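Local structure of uncharacterized conserved protein (Thermotoga maritima, 2ZBV) at residues 196-204 against 212-220. The protein binds adenosine and probably acts on S-adenosyl-L-methionine, as related SAM hydrolases and SAM-dependent halogenases do. Numbering follows the deposited sequence.
Sequences SVDFDDVVR and FKAAVAKAF. With ADN (adenosine), chain F.
Val203 and Ala214 form a hydrogen-bonded antiparallel pair in a beta hairpin of the C-terminal domain, strands 202-207 and 210-216. Val203 N to Ala214 O (2.9 Å) and Ala214 N to Val203 O (2.8 Å) join the pair, flanked by the non-hydrogen-bonded pairs Val202-Ala215 and Arg204-Lys213. Two further backbone bonds carry the ladder into the type II turn Asp198-Asp201: Val216 N donates to Asp201 O, and Asp200 N reaches Val216 O at 2.8 Å, almost straight at 177° and in the carbonyl plane. Val216 is thus gripped at both its N and its O.

Apolar packing follows from the branching of Val216. With CG1 anti to the backbone N (chi1 179°), that methyl lies against Phe199 CD1, whereas CG2 meets Val203 CG1 at 3.7 Å. On the buried side, Val203 and Ala214 also touch Val230 of the next strand, 228-232.

Charged side chains line the opposite face. Arg204 and Lys213 run side by side, and the Lys213 chain passes over one guanidinium face, offset toward its rim; Arg204 NH2 and Lys213 NZ, both donors, are 3.1 Å apart, a like-charge approach probably eased by the salt bridge from Arg204 NH1 to Glu211.

The ring of Phe199 receives an aliphatic CH-pi contact, Lys218 CG standing 3.7 Å from its centroid and 12° off the normal, while Ala217 O approaches the ring edge at CE1. Past Lys218, which packs on Phe124 of the second subunit, the chain runs on to Phe220 in an adenosine pocket completed by that subunit. The Phe220 ring covers the adenine; an alanine here would probably leave that face of the base uncovered by an aromatic ring and the adenine less firmly held. ADN C5 sits 3.5 Å above the Phe220 ring plane, over its centre.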
ATOM      1  N   SER A 196     -25.684   0.406  31.637  1.00 49.72           N
ATOM      2  CA  SER A 196     -27.105   0.588  31.374  1.00 50.12           C
ATOM      3  C   SER A 196     -27.320   1.817  30.491  1.00 49.11           C
ATOM      4  O   SER A 196     -27.999   2.771  30.873  1.00 49.09           O
ATOM      5  CB  SER A 196     -27.891   0.731  32.683  1.00 51.65           C
ATOM      6  OG  SER A 196     -27.565   1.929  33.366  1.00 55.78           O
ATOM      7  N   VAL A 197     -26.704   1.783  29.316  1.00 47.18           N
ATOM      8  CA  VAL A 197     -26.826   2.852  28.335  1.00 44.80           C
ATOM      9  C   VAL A 197     -27.364   2.181  27.088  1.00 43.01           C
ATOM     10  O   VAL A 197     -27.238   0.970  26.923  1.00 42.42           O
ATOM     11  CB  VAL A 197     -25.465   3.492  27.998  1.00 45.43           C
ATOM     12  CG1 VAL A 197     -24.937   4.254  29.193  1.00 46.11           C
ATOM     13  CG2 VAL A 197     -24.479   2.419  27.581  1.00 46.67           C
ATOM     14  N   ASP A 198     -27.965   2.960  26.206  1.00 40.94           N
ATOM     15  CA  ASP A 198     -28.516   2.390  24.996  1.00 40.36           C
ATOM     16  C   ASP A 198     -28.418   3.388  23.857  1.00 38.07           C
ATOM     17  O   ASP A 198     -28.128   4.563  24.071  1.00 37.43           O
ATOM     18  CB  ASP A 198     -29.975   1.994  25.239  1.00 44.23           C
ATOM     19  CG  ASP A 198     -30.620   1.355  24.024  1.00 47.48           C
ATOM     20  OD1 ASP A 198     -30.065   0.357  23.508  1.00 46.22           O
ATOM     21  OD2 ASP A 198     -31.685   1.850  23.590  1.00 49.56           O
ATOM     22  N   PHE A 199     -28.638   2.909  22.642  1.00 35.72           N
ATOM     23  CA  PHE A 199     -28.599   3.776  21.487  1.00 35.13           C
ATOM     24  C   PHE A 199     -29.642   4.870  21.703  1.00 34.77           C
ATOM     25  O   PHE A 199     -30.739   4.603  22.193  1.00 33.76           O
ATOM     26  CB  PHE A 199     -28.888   2.960  20.230  1.00 36.87           C
ATOM     27  CG  PHE A 199     -27.825   1.942  19.926  1.00 37.08           C
ATOM     28  CD1 PHE A 199     -26.551   2.349  19.542  1.00 36.14           C
ATOM     29  CD2 PHE A 199     -28.081   0.581  20.069  1.00 38.08           C
ATOM     30  CE1 PHE A 199     -25.543   1.418  19.308  1.00 37.58           C
ATOM     31  CE2 PHE A 199     -27.080  -0.364  19.838  1.00 39.32           C
ATOM     32  CZ  PHE A 199     -25.805   0.058  19.457  1.00 38.33           C
ATOM     33  N   ASP A 200     -29.273   6.097  21.350  1.00 34.15           N
ATOM     34  CA  ASP A 200     -30.110   7.285  21.501  1.00 34.45           C
ATOM     35  C   ASP A 200     -29.801   7.996  22.809  1.00 33.71           C
ATOM     36  O   ASP A 200     -30.204   9.145  23.009  1.00 33.74           O
ATOM     37  CB  ASP A 200     -31.602   6.952  21.440  1.00 37.00           C
ATOM     38  CG  ASP A 200     -32.023   6.441  20.084  1.00 40.47           C
ATOM     39  OD1 ASP A 200     -31.485   6.951  19.077  1.00 40.42           O
ATOM     40  OD2 ASP A 200     -32.892   5.545  20.023  1.00 43.06           O
ATOM     41  N   ASP A 201     -29.103   7.315  23.712  1.00 30.89           N
ATOM     42  CA  ASP A 201     -28.728   7.969  24.958  1.00 29.19           C
ATOM     43  C   ASP A 201     -27.595   8.924  24.607  1.00 26.94           C
ATOM     44  O   ASP A 201     -27.070   8.911  23.488  1.00 23.90           O
ATOM     45  CB  ASP A 201     -28.233   6.960  26.000  1.00 30.86           C
ATOM     46  CG  ASP A 201     -29.358   6.406  26.873  1.00 34.83           C
ATOM     47  OD1 ASP A 201     -30.156   7.206  27.408  1.00 33.99           O
ATOM     48  OD2 ASP A 201     -29.434   5.170  27.039  1.00 35.13           O
ATOM     49  N   VAL A 202     -27.229   9.763  25.562  1.00 25.50           N
ATOM     50  CA  VAL A 202     -26.144  10.702  25.372  1.00 23.80           C
ATOM     51  C   VAL A 202     -25.209  10.490  26.545  1.00 25.37           C
ATOM     52  O   VAL A 202     -25.648  10.425  27.692  1.00 23.16           O
ATOM     53  CB  VAL A 202     -26.639  12.161  25.367  1.00 24.85           C
ATOM     54  CG1 VAL A 202     -25.463  13.109  25.434  1.00 23.13           C
ATOM     55  CG2 VAL A 202     -27.444  12.430  24.106  1.00 24.09           C
ATOM     56  N   VAL A 203     -23.920  10.361  26.256  1.00 25.30           N
ATOM     57  CA  VAL A 203     -22.945  10.157  27.309  1.00 26.14           C
ATOM     58  C   VAL A 203     -21.882  11.234  27.242  1.00 27.76           C
ATOM     59  O   VAL A 203     -21.810  11.997  26.272  1.00 26.48           O
ATOM     60  CB  VAL A 203     -22.268   8.763  27.190  1.00 27.73           C
ATOM     61  CG1 VAL A 203     -23.331   7.668  27.219  1.00 25.86           C
ATOM     62  CG2 VAL A 203     -21.454   8.676  25.906  1.00 25.44           C
ATOM     63  N   ARG A 204     -21.060  11.293  28.283  1.00 27.96           N
ATOM     64  CA  ARG A 204     -19.985  12.262  28.348  1.00 29.75           C
ATOM     65  C   ARG A 204     -18.633  11.592  28.113  1.00 28.90           C
ATOM     66  O   ARG A 204     -18.286  10.596  28.756  1.00 28.37           O
ATOM     67  CB  ARG A 204     -20.000  12.978  29.704  1.00 31.85           C
ATOM     68  CG  ARG A 204     -21.058  14.077  29.804  1.00 39.34           C
ATOM     69  CD  ARG A 204     -21.007  14.793  31.153  1.00 46.35           C
ATOM     70  NE  ARG A 204     -21.867  15.977  31.194  1.00 49.91           N
ATOM     71  CZ  ARG A 204     -21.601  17.127  30.578  1.00 53.04           C
ATOM     72  NH1 ARG A 204     -20.489  17.264  29.865  1.00 53.74           N
ATOM     73  NH2 ARG A 204     -22.449  18.145  30.668  1.00 54.38           N
ATOM     74  N   PHE A 212     -16.855  16.209  26.526  1.00 31.15           N
ATOM     75  CA  PHE A 212     -17.755  16.384  25.394  1.00 27.93           C
ATOM     76  C   PHE A 212     -18.995  15.539  25.599  1.00 28.19           C
ATOM     77  O   PHE A 212     -18.959  14.521  26.293  1.00 26.38           O
ATOM     78  CB  PHE A 212     -17.106  15.888  24.103  1.00 28.87           C
ATOM     79  CG  PHE A 212     -15.799  16.535  23.773  1.00 27.94           C
ATOM     80  CD1 PHE A 212     -15.726  17.518  22.795  1.00 28.77           C
ATOM     81  CD2 PHE A 212     -14.627  16.127  24.403  1.00 28.23           C
ATOM     82  CE1 PHE A 212     -14.504  18.087  22.447  1.00 27.78           C
ATOM     83  CE2 PHE A 212     -13.400  16.690  24.059  1.00 28.73           C
ATOM     84  CZ  PHE A 212     -13.341  17.670  23.080  1.00 28.70           C
ATOM     85  N   LYS A 213     -20.090  15.962  24.989  1.00 27.54           N
ATOM     86  CA  LYS A 213     -21.316  15.189  25.033  1.00 28.30           C
ATOM     87  C   LYS A 213     -21.310  14.427  23.710  1.00 27.70           C
ATOM     88  O   LYS A 213     -20.883  14.958  22.678  1.00 27.08           O
ATOM     89  CB  LYS A 213     -22.548  16.090  25.099  1.00 30.70           C
ATOM     90  CG  LYS A 213     -22.827  16.690  26.467  1.00 33.74           C
ATOM     91  CD  LYS A 213     -24.253  17.225  26.526  1.00 35.07           C
ATOM     92  CE  LYS A 213     -24.542  17.892  27.859  1.00 36.56           C
ATOM     93  NZ  LYS A 213     -23.700  19.107  28.034  1.00 37.98           N
ATOM     94  N   ALA A 214     -21.762  13.180  23.729  1.00 25.63           N
ATOM     95  CA  ALA A 214     -21.783  12.403  22.503  1.00 26.06           C
ATOM     96  C   ALA A 214     -22.965  11.459  22.482  1.00 23.97           C
ATOM     97  O   ALA A 214     -23.251  10.792  23.472  1.00 22.85           O
ATOM     98  CB  ALA A 214     -20.483  11.618  22.352  1.00 23.92           C
ATOM     99  N   ALA A 215     -23.651  11.415  21.345  1.00 24.50           N
ATOM    100  CA  ALA A 215     -24.800  10.542  21.181  1.00 24.36           C
ATOM    101  C   ALA A 215     -24.327   9.117  20.950  1.00 24.38           C
ATOM    102  O   ALA A 215     -23.344   8.888  20.246  1.00 24.11           O
ATOM    103  CB  ALA A 215     -25.646  11.000  20.004  1.00 24.21           C
ATOM    104  N   VAL A 216     -25.013   8.167  21.570  1.00 24.54           N
ATOM    105  CA  VAL A 216     -24.690   6.759  21.400  1.00 25.77           C
ATOM    106  C   VAL A 216     -25.485   6.351  20.164  1.00 27.18           C
ATOM    107  O   VAL A 216     -26.716   6.365  20.177  1.00 26.91           O
ATOM    108  CB  VAL A 216     -25.138   5.940  22.618  1.00 25.61           C
ATOM    109  CG1 VAL A 216     -24.809   4.470  22.412  1.00 26.21           C
ATOM    110  CG2 VAL A 216     -24.455   6.468  23.868  1.00 23.05           C
ATOM    111  N   ALA A 217     -24.782   6.005  19.091  1.00 28.02           N
ATOM    112  CA  ALA A 217     -25.450   5.647  17.848  1.00 29.89           C
ATOM    113  C   ALA A 217     -24.878   4.411  17.178  1.00 31.33           C
ATOM    114  O   ALA A 217     -23.804   3.937  17.532  1.00 33.18           O
ATOM    115  CB  ALA A 217     -25.400   6.831  16.882  1.00 28.40           C
ATOM    116  N   LYS A 218     -25.618   3.898  16.202  1.00 32.38           N
ATOM    117  CA  LYS A 218     -25.211   2.718  15.457  1.00 33.75           C
ATOM    118  C   LYS A 218     -24.357   3.091  14.252  1.00 33.95           C
ATOM    119  O   LYS A 218     -23.301   2.497  14.021  1.00 35.76           O
ATOM    120  CB  LYS A 218     -26.442   1.952  14.972  1.00 35.76           C
ATOM    121  CG  LYS A 218     -27.310   1.378  16.078  1.00 38.09           C
ATOM    122  CD  LYS A 218     -28.523   0.674  15.488  1.00 41.86           C
ATOM    123  CE  LYS A 218     -29.408   0.072  16.569  1.00 45.15           C
ATOM    124  NZ  LYS A 218     -30.634  -0.544  15.977  1.00 47.13           N
ATOM    125  N   ALA A 219     -24.815   4.084  13.492  1.00 30.98           N
ATOM    126  CA  ALA A 219     -24.112   4.515  12.287  1.00 29.84           C
ATOM    127  C   ALA A 219     -23.700   5.984  12.326  1.00 27.80           C
ATOM    128  O   ALA A 219     -24.336   6.801  12.995  1.00 26.87           O
ATOM    129  CB  ALA A 219     -24.992   4.256  11.061  1.00 29.93           C
ATOM    130  N   PHE A 220     -22.639   6.312  11.593  1.00 24.39           N
ATOM    131  CA  PHE A 220     -22.133   7.681  11.538  1.00 24.54           C
ATOM    132  C   PHE A 220     -23.249   8.638  11.114  1.00 25.58           C
ATOM    133  O   PHE A 220     -23.408   9.728  11.680  1.00 26.21           O
ATOM    134  CB  PHE A 220     -20.982   7.782  10.529  1.00 22.75           C
ATOM    135  CG  PHE A 220     -19.883   6.782  10.757  1.00 23.57           C
ATOM    136  CD1 PHE A 220     -19.023   6.903  11.848  1.00 21.77           C
ATOM    137  CD2 PHE A 220     -19.711   5.708   9.880  1.00 22.61           C
ATOM    138  CE1 PHE A 220     -18.004   5.973  12.066  1.00 22.16           C
ATOM    139  CE2 PHE A 220     -18.699   4.775  10.087  1.00 21.54           C
ATOM    140  CZ  PHE A 220     -17.842   4.907  11.185  1.00 23.00           C
TER
HETATM  141  O5' ADN F 503     -17.642   0.970   6.340  1.00 24.65           O
HETATM  142  C5' ADN F 503     -16.579   1.606   5.644  1.00 21.15           C
HETATM  143  C4' ADN F 503     -17.011   3.025   5.296  1.00 20.63           C
HETATM  144  O4' ADN F 503     -17.274   3.803   6.491  1.00 20.47           O
HETATM  145  C3' ADN F 503     -15.927   3.796   4.514  1.00 17.99           C
HETATM  146  O3' ADN F 503     -16.122   3.642   3.119  1.00 16.29           O
HETATM  147  C2' ADN F 503     -16.075   5.258   5.022  1.00 18.79           C
HETATM  148  O2' ADN F 503     -16.414   6.165   3.955  1.00 18.96           O
HETATM  149  C1' ADN F 503     -17.168   5.198   6.098  1.00 19.10           C
HETATM  150  N9  ADN F 503     -16.788   6.009   7.264  1.00 21.96           N
HETATM  151  C8  ADN F 503     -15.744   5.757   8.123  1.00 19.42           C
HETATM  152  N7  ADN F 503     -15.687   6.673   9.040  1.00 21.12           N
HETATM  153  C5  ADN F 503     -16.676   7.572   8.841  1.00 19.57           C
HETATM  154  C6  ADN F 503     -17.103   8.765   9.502  1.00 20.93           C
HETATM  155  N6  ADN F 503     -16.437   9.221  10.618  1.00 19.53           N
HETATM  156  N1  ADN F 503     -18.169   9.434   9.011  1.00 18.91           N
HETATM  157  C2  ADN F 503     -18.827   9.003   7.927  1.00 18.40           C
HETATM  158  N3  ADN F 503     -18.457   7.892   7.281  1.00 20.47           N
HETATM  159  C4  ADN F 503     -17.402   7.158   7.699  1.00 20.21           C